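Local atomic coordinates of effector protein B, substrate of the Dot/Icm secretion system (Legionella drancourtii, PDB entry 4JVS), a protein that probably stimulates GTP hydrolysis by a host Rab GTPase through the GAP domain captured here, after export by the Dot/Icm secretion system. Residues A[62-67]-A[126-131]; A[158-163]-A[207-212]; A[231-236]-A[260-265]; A[236-241]-A[270-275]. All coordinates share one frame; numbering follows the deposited sequence.

Overall arrangement
The contacts fall into two groups along the chain. Contacts 1 and 2 belong to the N-terminal subdomain of the GAP domain; their centres are about 19 Å apart, and Ser126 of contact 1 packs against Gln161 of contact 2. Contacts 3 and 4 belong to the C-terminal subdomain. Their centres are about 10 Å apart, both use helix 235-238, and Leu238 of contact 4 lies against Ile233, Leu262 and Arg265 of contact 3. No atoms touch between the groups, the nearest atoms of contacts 2 and 3 being about 13 Å apart. In contact 1 the Ser126 side chain is about 12 Å from the bound aluminum fluoride, and another protein chain packs on Ser126 and Val128, consistent with a place near the GTPase interface.

Contact 1. Residues A[62-67]-A[126-131]; sequences QLAKCF and SIVDPK
Ala64, Lys65 and Phe67 on helix 60-80 meet the extended loop 126-131 chiefly through apolar packing. The methyl of Ala64 faces two loop residues, with its CB 4.1 Å from Val128 CB and 3.9 Å from Pro130 CA; a side chain this small lets the loop run close to the helix. Phe67 has CG anti to its backbone N (chi1 163°), and its ring crosses the valine at about a right angle, bringing CD2 3.7 Å from Val128 CG2. Farther along, the aliphatic part of Lys65 crosses the proline ring, its CG 4.0 Å from Pro130 CG, while the amine can stay in solvent. A polar element meets the rim of the aromatic ring: Ser126 O lies in the plane of Phe67, 3.3 Å from CE2, where the carbonyl faces the slightly positive C-H edge. No hydrogen bond joins the two segments directly, but Val128 O accepts one from Asn68, one residue past Phe67. Phe34 adds an edge-to-face partner for the Phe67 ring. Ser126 and Val128 also pack against another protein chain. This is helix-on-loop packing in the mainly helical N-terminal subdomain of a LepB-type GAP domain.

Contact 2. Residues A[158-163]-A[207-212]; sequences AKMQRL and TEVDAL
Val209 forms the apolar centre, projecting from helix 193-214 between Met160 and Leu163 of helix 156-177. Its CG2 lies 3.6 Å from Leu163 CD2, the two side chains crossing at about a right angle, while its CG1 is 3.9 Å from Met160 SD. Valine suits the place because its two methyls reach Leu163 and Met160 at once; the helix axes approach to 9.6 Å here. The flexible methionine, bent at chi2 (-66°), can fit its sulfur against both valine methyls. Val74 of helix 60-80 touches Met160 and Val209 and so extends the core to a third helix. Outward from this centre, Lys159 serves two environments. Its chain is extended beyond CG and crosses Leu212, with CD 3.4 Å from Leu212 CD1, so the methylenes continue the greasy surface while the amine reaches the Glu208 side of the contact. At the polar edge, Lys159 NZ and Glu208 OE1 form a long salt bridge of 4.0 Å, probably a modest electrostatic attraction. The same carboxylate oxygen also lies 3.6 Å from Lys159 CE. The segments run in roughly opposite directions, 139° apart, as a helix-helix packing within the helical N-terminal subdomain: an aliphatic interior bordered by a charged pair.

Contact 3. Residues A[231-236]-A[260-265]; sequences YDIDEQ and SRLIMR
Ile233 and Leu262 make the well-packed part of this contact. The terminal methyl of the isoleucine reaches both branches of the leucine, Ile233 CD1 lying 3.8 Å from Leu262 CD2 and 4.0 Å from Leu262 CD1. Ile233 is extended at chi2 (-178°), which carries CD1 out to the helix 261-267 side. Ile249 and Leu238 touch both residues, so two branched aliphatic side chains are well suited to this buried position. The other half is looser and lies toward solvent. Here the overlap modelled between the Arg265 guanidinium and Ile233 O is doubtful, as is the link from Arg265 to acetic acid, so the exact position of that group is uncertain. With that reservation, Glu235 and Arg265 slide past each other in opposite directions, Glu235 OE1 being roughly 4.0 Å from Arg265 NE. Asp234 directs its carboxylate to its own helix instead, capping Thr237 N through OD1. The chemistry therefore implies that apolar burial does the firm joining of the loop to helix 261-267; Glu235 and Arg265 are of opposite charge and may attract, but the doubtful arginine head allows no firmer statement.

Contact 4. Residues A[236-241]-A[270-275]; sequences QTLNAM and DSLWQE
Leu272 is the side chain through which helix 271-280 packs on Leu238 of helix 235-238 and the following Asn239; this is a helix-to-turn contact in the helical C-terminal subdomain of the GAP domain. The second segment begins at Asp270, where the chain leaves helix 261-267 with a positive phi of 68° and so turns into the next helix. Its carboxylate is held in a salt bridge by Arg303 of helix 292-306. Ser271 follows at the exposed margin, near the side chain of Asn239, and a small polar residue fits this solvent-facing corner. Leu272 then carries the apolar load. Its two methyls divide the work: CD1 approaches the leucine opposite, 4.2 Å from Leu238 CD2, whereas CD2 lies 3.6 Å from the backbone Leu238 O. The leucines cross at about a right angle, and Leu246 of helix 243-253 touches both. The Asn239 side chain also crosses Leu272 at about a right angle; the residue is exposed, which suits a polar amide. One turn later Glu275 faces the first segment again. It is only partly exposed, and a glutamate suits such a margin because its aliphatic part can lie on Leu246 while the carboxylate stays at the edge. That carboxylate comes beside the backbone of the first segment without hydrogen-bonding to it: two oxygens, Glu275 OE1 and Met241 O, are 3.7 Å apart.

Contact 1. Residues A[62-67]-A[126-131]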
loop_
_atom_site.group_PDB
_atom_site.type_symbol
_atom_site.label_atom_id
_atom_site.label_comp_id
_atom_site.label_asym_id
_atom_site.label_seq_id
_atom_site.Cartn_x
_atom_site.Cartn_y
_atom_site.Cartn_z
ATOM N N GLN A 62 -15.762 10.366 -2.844
ATOM C CA GLN A 62 -16.935 9.596 -3.263
ATOM C C GLN A 62 -16.555 8.490 -4.252
ATOM O O GLN A 62 -17.175 7.430 -4.274
ATOM C CB GLN A 62 -18.019 10.500 -3.868
ATOM C CG GLN A 62 -18.398 11.720 -3.018
ATOM C CD GLN A 62 -19.142 11.375 -1.733
ATOM O OE1 GLN A 62 -20.209 10.752 -1.762
ATOM N NE2 GLN A 62 -18.587 11.801 -0.595
ATOM N N LEU A 63 -15.541 8.738 -5.076
ATOM C CA LEU A 63 -15.105 7.734 -6.027
ATOM C C LEU A 63 -14.542 6.554 -5.254
ATOM O O LEU A 63 -14.773 5.400 -5.616
ATOM C CB LEU A 63 -14.046 8.299 -6.966
ATOM C CG LEU A 63 -14.124 7.886 -8.443
ATOM C CD1 LEU A 63 -12.789 8.093 -9.134
ATOM C CD2 LEU A 63 -14.571 6.467 -8.576
ATOM N N ALA A 64 -13.808 6.852 -4.183
ATOM C CA ALA A 64 -13.248 5.803 -3.341
ATOM C C ALA A 64 -14.325 4.988 -2.604
ATOM O O ALA A 64 -14.255 3.759 -2.591
ATOM C CB ALA A 64 -12.227 6.377 -2.370
ATOM N N LYS A 65 -15.317 5.647 -2.003
ATOM C CA LYS A 65 -16.437 4.906 -1.404
ATOM C C LYS A 65 -17.086 4.000 -2.443
ATOM O O LYS A 65 -17.386 2.841 -2.179
ATOM C CB LYS A 65 -17.490 5.840 -0.798
ATOM C CG LYS A 65 -16.947 6.757 0.308
ATOM C CD LYS A 65 -17.749 8.069 0.439
ATOM C CE LYS A 65 -17.096 9.058 1.424
ATOM N NZ LYS A 65 -17.097 8.590 2.855
ATOM N N CYS A 66 -17.264 4.542 -3.637
ATOM C CA CYS A 66 -17.917 3.846 -4.734
ATOM C C CYS A 66 -17.147 2.584 -5.138
ATOM O O CYS A 66 -17.732 1.512 -5.332
ATOM C CB CYS A 66 -18.053 4.806 -5.918
ATOM S SG CYS A 66 -19.011 4.206 -7.314
ATOM N N PHE A 67 -15.832 2.707 -5.260
ATOM C CA PHE A 67 -15.008 1.546 -5.561
ATOM C C PHE A 67 -14.984 0.562 -4.386
ATOM O O PHE A 67 -15.049 -0.658 -4.571
ATOM C CB PHE A 67 -13.583 1.961 -5.921
ATOM C CG PHE A 67 -12.605 0.839 -5.837
ATOM C CD1 PHE A 67 -12.565 -0.125 -6.823
ATOM C CD2 PHE A 67 -11.734 0.738 -4.762
ATOM C CE1 PHE A 67 -11.677 -1.163 -6.749
ATOM C CE2 PHE A 67 -10.843 -0.289 -4.684
ATOM C CZ PHE A 67 -10.812 -1.248 -5.679
ATOM N N SER A 126 -6.610 -3.685 -0.601
ATOM C CA SER A 126 -7.103 -3.044 -1.811
ATOM C C SER A 126 -8.143 -1.932 -1.616
ATOM O O SER A 126 -8.535 -1.281 -2.580
ATOM C CB SER A 126 -7.613 -4.109 -2.778
ATOM O OG SER A 126 -6.529 -4.900 -3.255
ATOM N N ILE A 127 -8.573 -1.696 -0.380
ATOM C CA ILE A 127 -9.515 -0.617 -0.112
ATOM C C ILE A 127 -8.835 0.757 -0.099
ATOM O O ILE A 127 -7.797 0.955 0.533
ATOM C CB ILE A 127 -10.346 -0.876 1.173
ATOM C CG1 ILE A 127 -11.546 -1.764 0.828
ATOM C CG2 ILE A 127 -10.843 0.429 1.785
ATOM C CD1 ILE A 127 -12.455 -2.061 1.987
ATOM N N VAL A 128 -9.425 1.694 -0.832
ATOM C CA VAL A 128 -8.884 3.036 -0.948
ATOM C C VAL A 128 -9.500 3.928 0.113
ATOM O O VAL A 128 -10.716 4.116 0.144
ATOM C CB VAL A 128 -9.181 3.645 -2.333
ATOM C CG1 VAL A 128 -8.378 4.903 -2.534
ATOM C CG2 VAL A 128 -8.872 2.647 -3.426
ATOM N N ASP A 129 -8.654 4.475 0.980
ATOM C CA ASP A 129 -9.097 5.368 2.039
ATOM C C ASP A 129 -9.673 6.634 1.438
ATOM O O ASP A 129 -8.959 7.391 0.777
ATOM C CB ASP A 129 -7.918 5.730 2.946
ATOM C CG ASP A 129 -8.341 6.549 4.147
ATOM O OD1 ASP A 129 -7.609 7.499 4.517
ATOM O OD2 ASP A 129 -9.410 6.230 4.717
ATOM N N PRO A 130 -10.973 6.869 1.656
ATOM C CA PRO A 130 -11.623 8.083 1.138
ATOM C C PRO A 130 -10.946 9.382 1.617
ATOM O O PRO A 130 -10.848 10.332 0.844
ATOM C CB PRO A 130 -13.055 7.972 1.687
ATOM C CG PRO A 130 -13.279 6.495 1.875
ATOM C CD PRO A 130 -11.936 5.941 2.285
ATOM N N LYS A 131 -10.405 9.411 2.811
ATOM C CA LYS A 131 -9.751 10.609 3.259
ATOM C C LYS A 131 -8.403 10.870 2.677
ATOM O O LYS A 131 -8.119 11.942 2.215
ATOM C CB LYS A 131 -9.594 10.577 4.749
ATOM C CG LYS A 131 -10.870 10.632 5.502
ATOM C CD LYS A 131 -10.588 10.907 6.952
ATOM C CE LYS A 131 -10.388 9.631 7.730
ATOM N NZ LYS A 131 -11.668 9.121 8.267
#

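Contact 2. Residues A[158-163]-A[207-212]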
loop_
_atom_site.group_PDB
_atom_site.type_symbol
_atom_site.label_atom_id
_atom_site.label_comp_id
_atom_site.label_asym_id
_atom_site.label_seq_id
_atom_site.Cartn_x
_atom_site.Cartn_y
_atom_site.Cartn_z
ATOM N N ALA A 158 -5.452 -14.103 -7.240
ATOM C CA ALA A 158 -4.674 -13.242 -8.118
ATOM C C ALA A 158 -5.576 -12.441 -9.041
ATOM O O ALA A 158 -5.254 -11.306 -9.383
ATOM C CB ALA A 158 -3.687 -14.055 -8.924
ATOM N N LYS A 159 -6.707 -13.027 -9.430
ATOM C CA LYS A 159 -7.643 -12.348 -10.319
ATOM C C LYS A 159 -8.401 -11.228 -9.611
ATOM O O LYS A 159 -8.620 -10.160 -10.187
ATOM C CB LYS A 159 -8.607 -13.349 -10.968
ATOM C CG LYS A 159 -7.936 -14.208 -12.041
ATOM C CD LYS A 159 -8.815 -15.350 -12.541
ATOM C CE LYS A 159 -8.072 -16.237 -13.538
ATOM N NZ LYS A 159 -8.940 -17.332 -14.058
ATOM N N MET A 160 -8.787 -11.481 -8.361
ATOM C CA MET A 160 -9.533 -10.525 -7.551
ATOM C C MET A 160 -8.656 -9.344 -7.203
ATOM O O MET A 160 -9.085 -8.192 -7.267
ATOM C CB MET A 160 -9.986 -11.179 -6.254
ATOM C CG MET A 160 -10.850 -12.397 -6.457
ATOM S SD MET A 160 -12.434 -11.991 -7.202
ATOM C CE MET A 160 -12.884 -13.604 -7.838
ATOM N N GLN A 161 -7.423 -9.642 -6.820
ATOM C CA GLN A 161 -6.465 -8.615 -6.446
ATOM C C GLN A 161 -6.121 -7.751 -7.658
ATOM O O GLN A 161 -5.801 -6.568 -7.537
ATOM C CB GLN A 161 -5.221 -9.283 -5.864
ATOM C CG GLN A 161 -4.112 -8.353 -5.479
ATOM C CD GLN A 161 -3.657 -8.573 -4.062
ATOM O OE1 GLN A 161 -4.428 -8.377 -3.124
ATOM N NE2 GLN A 161 -2.399 -8.985 -3.889
ATOM N N ARG A 162 -6.273 -8.316 -8.817
ATOM C CA ARG A 162 -5.862 -7.694 -10.032
ATOM C C ARG A 162 -6.929 -6.761 -10.487
ATOM O O ARG A 162 -6.651 -5.735 -11.036
ATOM C CB ARG A 162 -5.655 -8.812 -11.026
ATOM C CG ARG A 162 -4.978 -8.521 -12.272
ATOM C CD ARG A 162 -4.849 -9.790 -13.007
ATOM N NE ARG A 162 -3.675 -10.504 -12.550
ATOM C CZ ARG A 162 -3.492 -11.807 -12.657
ATOM N NH1 ARG A 162 -4.419 -12.561 -13.185
ATOM N NH2 ARG A 162 -2.382 -12.343 -12.209
ATOM N N LEU A 163 -8.164 -7.153 -10.277
ATOM C CA LEU A 163 -9.324 -6.301 -10.519
ATOM C C LEU A 163 -9.323 -5.150 -9.521
ATOM O O LEU A 163 -9.671 -4.015 -9.836
ATOM C CB LEU A 163 -10.610 -7.122 -10.353
ATOM C CG LEU A 163 -11.940 -6.361 -10.292
ATOM C CD1 LEU A 163 -12.347 -5.849 -11.664
ATOM C CD2 LEU A 163 -13.050 -7.203 -9.662
ATOM N N THR A 207 -14.547 -8.939 -16.268
ATOM C CA THR A 207 -15.059 -10.045 -17.070
ATOM C C THR A 207 -14.630 -11.376 -16.475
ATOM O O THR A 207 -15.461 -12.247 -16.235
ATOM C CB THR A 207 -14.540 -9.983 -18.517
ATOM O OG1 THR A 207 -14.768 -8.673 -19.063
ATOM C CG2 THR A 207 -15.231 -11.032 -19.370
ATOM N N GLU A 208 -13.362 -11.516 -16.176
ATOM C CA GLU A 208 -12.830 -12.719 -15.591
ATOM C C GLU A 208 -13.290 -12.974 -14.197
ATOM O O GLU A 208 -13.405 -14.091 -13.785
ATOM C CB GLU A 208 -11.359 -12.565 -15.508
ATOM C CG GLU A 208 -10.719 -12.423 -16.771
ATOM C CD GLU A 208 -9.328 -12.861 -16.669
ATOM O OE1 GLU A 208 -9.088 -13.832 -15.955
ATOM O OE2 GLU A 208 -8.454 -12.246 -17.273
ATOM N N VAL A 209 -13.458 -11.919 -13.437
ATOM C CA VAL A 209 -13.970 -12.027 -12.073
ATOM C C VAL A 209 -15.441 -12.451 -12.053
ATOM O O VAL A 209 -15.829 -13.369 -11.313
ATOM C CB VAL A 209 -13.801 -10.702 -11.323
ATOM C CG1 VAL A 209 -14.684 -10.664 -10.082
ATOM C CG2 VAL A 209 -12.345 -10.498 -10.956
ATOM N N ASP A 210 -16.255 -11.793 -12.880
ATOM C CA ASP A 210 -17.674 -12.123 -13.002
ATOM C C ASP A 210 -17.882 -13.555 -13.514
ATOM O O ASP A 210 -18.909 -14.177 -13.241
ATOM C CB ASP A 210 -18.371 -11.130 -13.931
ATOM C CG ASP A 210 -18.635 -9.777 -13.270
ATOM O OD1 ASP A 210 -18.266 -9.573 -12.085
ATOM O OD2 ASP A 210 -19.220 -8.908 -13.956
ATOM N N ALA A 211 -16.895 -14.066 -14.250
ATOM C CA ALA A 211 -16.950 -15.397 -14.847
ATOM C C ALA A 211 -16.582 -16.469 -13.838
ATOM O O ALA A 211 -17.085 -17.588 -13.899
ATOM C CB ALA A 211 -16.028 -15.476 -16.042
ATOM N N LEU A 212 -15.734 -16.112 -12.908
ATOM C CA LEU A 212 -15.349 -16.995 -11.856
ATOM C C LEU A 212 -16.473 -17.179 -10.903
ATOM O O LEU A 212 -16.598 -18.207 -10.304
ATOM C CB LEU A 212 -14.179 -16.403 -11.128
ATOM C CG LEU A 212 -12.908 -16.760 -11.834
ATOM C CD1 LEU A 212 -11.700 -16.280 -11.077
ATOM C CD2 LEU A 212 -12.883 -18.259 -11.917
#

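Contact 3. Residues A[231-236]-A[260-265]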
loop_
_atom_site.group_PDB
_atom_site.type_symbol
_atom_site.label_atom_id
_atom_site.label_comp_id
_atom_site.label_asym_id
_atom_site.label_seq_id
_atom_site.Cartn_x
_atom_site.Cartn_y
_atom_site.Cartn_z
ATOM N N TYR A 231 -11.567 -17.028 11.063
ATOM C CA TYR A 231 -12.039 -18.395 11.259
ATOM C C TYR A 231 -12.043 -18.687 12.752
ATOM O O TYR A 231 -11.414 -17.961 13.519
ATOM C CB TYR A 231 -11.143 -19.385 10.520
ATOM C CG TYR A 231 -11.172 -19.195 9.020
ATOM C CD1 TYR A 231 -12.360 -19.331 8.309
ATOM C CD2 TYR A 231 -10.020 -18.872 8.317
ATOM C CE1 TYR A 231 -12.398 -19.152 6.947
ATOM C CE2 TYR A 231 -10.050 -18.689 6.955
ATOM C CZ TYR A 231 -11.242 -18.832 6.275
ATOM O OH TYR A 231 -11.280 -18.660 4.909
ATOM N N ASP A 232 -12.756 -19.732 13.166
ATOM C CA ASP A 232 -12.902 -20.038 14.588
ATOM C C ASP A 232 -11.535 -20.193 15.286
ATOM O O ASP A 232 -10.678 -20.968 14.853
ATOM C CB ASP A 232 -13.802 -21.271 14.801
ATOM C CG ASP A 232 -15.285 -20.989 14.497
ATOM O OD1 ASP A 232 -15.667 -19.809 14.384
ATOM O OD2 ASP A 232 -16.077 -21.949 14.367
ATOM N N ILE A 233 -11.331 -19.439 16.348
ATOM C CA ILE A 233 -10.125 -19.554 17.129
ATOM C C ILE A 233 -10.454 -20.137 18.476
ATOM O O ILE A 233 -11.150 -19.532 19.251
ATOM C CB ILE A 233 -9.515 -18.186 17.423
ATOM C CG1 ILE A 233 -9.369 -17.361 16.175
ATOM C CG2 ILE A 233 -8.144 -18.338 18.008
ATOM C CD1 ILE A 233 -8.734 -16.040 16.441
ATOM N N ASP A 234 -9.893 -21.295 18.763
ATOM C CA ASP A 234 -10.122 -22.002 20.002
ATOM C C ASP A 234 -9.364 -21.438 21.165
ATOM O O ASP A 234 -8.400 -20.738 21.015
ATOM C CB ASP A 234 -9.776 -23.468 19.850
ATOM C CG ASP A 234 -8.343 -23.707 19.969
ATOM O OD1 ASP A 234 -7.675 -22.860 20.533
ATOM O OD2 ASP A 234 -7.853 -24.718 19.489
ATOM N N GLU A 235 -9.795 -21.796 22.350
ATOM C CA GLU A 235 -9.325 -21.170 23.560
ATOM C C GLU A 235 -7.839 -21.353 23.695
ATOM O O GLU A 235 -7.124 -20.452 24.048
ATOM C CB GLU A 235 -10.031 -21.843 24.727
ATOM C CG GLU A 235 -9.843 -21.186 26.067
ATOM C CD GLU A 235 -10.652 -19.941 26.212
ATOM O OE1 GLU A 235 -11.264 -19.515 25.225
ATOM O OE2 GLU A 235 -10.656 -19.384 27.316
ATOM N N GLN A 236 -7.335 -22.497 23.342
ATOM C CA GLN A 236 -5.949 -22.782 23.504
ATOM C C GLN A 236 -5.110 -22.022 22.515
ATOM O O GLN A 236 -4.025 -21.624 22.810
ATOM C CB GLN A 236 -5.765 -24.266 23.306
ATOM C CG GLN A 236 -4.853 -24.957 24.239
ATOM C CD GLN A 236 -4.037 -25.965 23.510
ATOM O OE1 GLN A 236 -4.207 -27.166 23.686
ATOM N NE2 GLN A 236 -3.153 -25.488 22.663
ATOM N N SER A 260 -18.806 -9.485 18.898
ATOM C CA SER A 260 -18.524 -10.846 18.438
ATOM C C SER A 260 -18.353 -11.787 19.602
ATOM O O SER A 260 -18.102 -11.359 20.724
ATOM C CB SER A 260 -17.248 -10.904 17.593
ATOM O OG SER A 260 -16.646 -9.631 17.448
ATOM N N ARG A 261 -18.479 -13.079 19.321
ATOM C CA ARG A 261 -18.137 -14.105 20.286
ATOM C C ARG A 261 -16.631 -14.070 20.531
ATOM O O ARG A 261 -16.178 -14.254 21.658
ATOM C CB ARG A 261 -18.571 -15.481 19.777
ATOM C CG ARG A 261 -19.457 -16.239 20.744
ATOM C CD ARG A 261 -19.832 -17.611 20.220
ATOM N NE ARG A 261 -20.974 -17.563 19.312
ATOM C CZ ARG A 261 -21.536 -18.639 18.769
ATOM N NH1 ARG A 261 -21.056 -19.846 19.047
ATOM N NH2 ARG A 261 -22.575 -18.509 17.951
ATOM N N LEU A 262 -15.858 -13.823 19.476
ATOM C CA LEU A 262 -14.403 -13.763 19.597
ATOM C C LEU A 262 -13.938 -12.600 20.468
ATOM O O LEU A 262 -13.149 -12.797 21.389
ATOM C CB LEU A 262 -13.736 -13.695 18.222
ATOM C CG LEU A 262 -12.210 -13.593 18.131
ATOM C CD1 LEU A 262 -11.529 -14.637 18.985
ATOM C CD2 LEU A 262 -11.768 -13.751 16.687
ATOM N N ILE A 263 -14.416 -11.390 20.189
ATOM C CA ILE A 263 -13.951 -10.241 20.956
ATOM C C ILE A 263 -14.441 -10.296 22.399
ATOM O O ILE A 263 -13.785 -9.783 23.308
ATOM C CB ILE A 263 -14.371 -8.902 20.329
ATOM C CG1 ILE A 263 -13.528 -7.765 20.919
ATOM C CG2 ILE A 263 -15.865 -8.661 20.514
ATOM C CD1 ILE A 263 -14.105 -6.394 20.701
ATOM N N MET A 264 -15.607 -10.856 22.615
ATOM C CA MET A 264 -16.135 -11.082 23.939
ATOM C C MET A 264 -15.326 -12.102 24.699
ATOM O O MET A 264 -15.137 -12.013 25.878
ATOM C CB MET A 264 -17.591 -11.469 23.861
ATOM C CG MET A 264 -18.557 -10.312 23.963
ATOM S SD MET A 264 -17.799 -8.892 24.676
ATOM C CE MET A 264 -18.848 -7.640 24.052
ATOM N N ARG A 265 -14.853 -13.090 23.985
ATOM C CA ARG A 265 -14.030 -14.124 24.544
ATOM C C ARG A 265 -12.764 -13.565 25.108
ATOM O O ARG A 265 -12.286 -13.991 26.116
ATOM C CB ARG A 265 -13.666 -15.083 23.437
ATOM C CG ARG A 265 -13.571 -16.514 23.868
ATOM C CD ARG A 265 -14.197 -17.419 22.848
ATOM N NE ARG A 265 -13.158 -17.997 22.052
ATOM C CZ ARG A 265 -13.303 -18.384 20.809
ATOM N NH1 ARG A 265 -12.264 -18.876 20.169
ATOM N NH2 ARG A 265 -14.472 -18.275 20.212
#

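Contact 4. Residues A[236-241]-A[270-275]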
loop_
_atom_site.group_PDB
_atom_site.type_symbol
_atom_site.label_atom_id
_atom_site.label_comp_id
_atom_site.label_asym_id
_atom_site.label_seq_id
_atom_site.Cartn_x
_atom_site.Cartn_y
_atom_site.Cartn_z
ATOM N N GLN A 236 -7.335 -22.497 23.342
ATOM C CA GLN A 236 -5.949 -22.782 23.504
ATOM C C GLN A 236 -5.110 -22.022 22.515
ATOM O O GLN A 236 -4.025 -21.624 22.810
ATOM C CB GLN A 236 -5.765 -24.266 23.306
ATOM C CG GLN A 236 -4.853 -24.957 24.239
ATOM C CD GLN A 236 -4.037 -25.965 23.510
ATOM O OE1 GLN A 236 -4.207 -27.166 23.686
ATOM N NE2 GLN A 236 -3.153 -25.488 22.663
ATOM N N THR A 237 -5.594 -21.859 21.309
ATOM C CA THR A 237 -4.839 -21.118 20.319
ATOM C C THR A 237 -4.769 -19.680 20.679
ATOM O O THR A 237 -3.831 -18.990 20.401
ATOM C CB THR A 237 -5.440 -21.216 18.931
ATOM O OG1 THR A 237 -5.281 -22.543 18.446
ATOM C CG2 THR A 237 -4.722 -20.287 18.024
ATOM N N LEU A 238 -5.855 -19.232 21.244
ATOM C CA LEU A 238 -6.049 -17.834 21.600
ATOM C C LEU A 238 -5.261 -17.421 22.851
ATOM O O LEU A 238 -4.868 -16.268 22.979
ATOM C CB LEU A 238 -7.541 -17.558 21.779
ATOM C CG LEU A 238 -8.053 -16.122 21.854
ATOM C CD1 LEU A 238 -7.726 -15.339 20.596
ATOM C CD2 LEU A 238 -9.556 -16.149 22.088
ATOM N N ASN A 239 -5.028 -18.361 23.769
ATOM C CA ASN A 239 -4.242 -18.082 24.977
ATOM C C ASN A 239 -2.747 -18.137 24.716
ATOM O O ASN A 239 -1.941 -17.865 25.606
ATOM C CB ASN A 239 -4.604 -19.035 26.117
ATOM C CG ASN A 239 -6.006 -18.800 26.655
ATOM O OD1 ASN A 239 -6.860 -19.684 26.588
ATOM N ND2 ASN A 239 -6.248 -17.608 27.196
ATOM N N ALA A 240 -2.391 -18.492 23.487
ATOM C CA ALA A 240 -0.999 -18.529 23.057
ATOM C C ALA A 240 -0.600 -17.221 22.362
ATOM O O ALA A 240 0.576 -16.974 22.081
ATOM C CB ALA A 240 -0.762 -19.725 22.129
ATOM N N MET A 241 -1.590 -16.384 22.082
ATOM C CA MET A 241 -1.350 -15.157 21.335
ATOM C C MET A 241 -0.657 -14.066 22.153
ATOM O O MET A 241 -0.811 -13.995 23.371
ATOM C CB MET A 241 -2.665 -14.650 20.747
ATOM C CG MET A 241 -3.292 -15.656 19.812
ATOM S SD MET A 241 -4.402 -14.890 18.632
ATOM C CE MET A 241 -4.094 -15.919 17.190
ATOM N N ASP A 270 -9.683 -11.661 31.476
ATOM C CA ASP A 270 -8.903 -11.388 32.667
ATOM C C ASP A 270 -7.424 -11.494 32.441
ATOM O O ASP A 270 -6.705 -10.541 32.651
ATOM C CB ASP A 270 -9.290 -12.341 33.782
ATOM C CG ASP A 270 -9.868 -11.642 34.978
ATOM O OD1 ASP A 270 -10.416 -10.554 34.830
ATOM O OD2 ASP A 270 -9.801 -12.186 36.075
ATOM N N SER A 271 -6.968 -12.685 32.101
ATOM C CA SER A 271 -5.630 -12.941 31.609
ATOM C C SER A 271 -5.331 -12.461 30.219
ATOM O O SER A 271 -4.317 -11.867 29.978
ATOM C CB SER A 271 -5.328 -14.415 31.701
ATOM O OG SER A 271 -5.354 -14.996 30.435
ATOM N N LEU A 272 -6.243 -12.722 29.308
ATOM C CA LEU A 272 -6.195 -12.209 27.937
ATOM C C LEU A 272 -6.313 -10.688 27.903
ATOM O O LEU A 272 -5.604 -10.027 27.157
ATOM C CB LEU A 272 -7.285 -12.827 27.064
ATOM C CG LEU A 272 -7.114 -14.285 26.656
ATOM C CD1 LEU A 272 -8.299 -14.721 25.805
ATOM C CD2 LEU A 272 -5.800 -14.490 25.913
ATOM N N TRP A 273 -7.202 -10.144 28.724
ATOM C CA TRP A 273 -7.391 -8.703 28.806
ATOM C C TRP A 273 -6.139 -7.965 29.270
ATOM O O TRP A 273 -5.856 -6.855 28.817
ATOM C CB TRP A 273 -8.539 -8.368 29.750
ATOM C CG TRP A 273 -8.536 -6.937 30.139
ATOM C CD1 TRP A 273 -8.248 -6.423 31.365
ATOM C CD2 TRP A 273 -8.804 -5.823 29.280
ATOM N NE1 TRP A 273 -8.339 -5.049 31.332
ATOM C CE2 TRP A 273 -8.673 -4.658 30.068
ATOM C CE3 TRP A 273 -9.150 -5.698 27.934
ATOM C CZ2 TRP A 273 -8.877 -3.386 29.541
ATOM C CZ3 TRP A 273 -9.354 -4.437 27.417
ATOM C CH2 TRP A 273 -9.215 -3.295 28.220
ATOM N N GLN A 274 -5.357 -8.603 30.110
ATOM C CA GLN A 274 -4.132 -8.029 30.586
ATOM C C GLN A 274 -3.175 -7.801 29.473
ATOM O O GLN A 274 -2.538 -6.792 29.397
ATOM C CB GLN A 274 -3.486 -9.030 31.494
ATOM C CG GLN A 274 -3.211 -8.524 32.881
ATOM C CD GLN A 274 -2.759 -9.631 33.769
ATOM O OE1 GLN A 274 -2.401 -10.692 33.301
ATOM N NE2 GLN A 274 -2.777 -9.395 35.057
ATOM N N GLU A 275 -3.052 -8.780 28.609
ATOM C CA GLU A 275 -2.217 -8.645 27.457
ATOM C C GLU A 275 -2.740 -7.630 26.513
ATOM O O GLU A 275 -1.987 -6.931 25.896
ATOM C CB GLU A 275 -2.067 -9.963 26.768
ATOM C CG GLU A 275 -1.790 -11.075 27.734
ATOM C CD GLU A 275 -0.417 -11.622 27.583
ATOM O OE1 GLU A 275 -0.131 -12.227 26.558
ATOM O OE2 GLU A 275 0.383 -11.453 28.500
#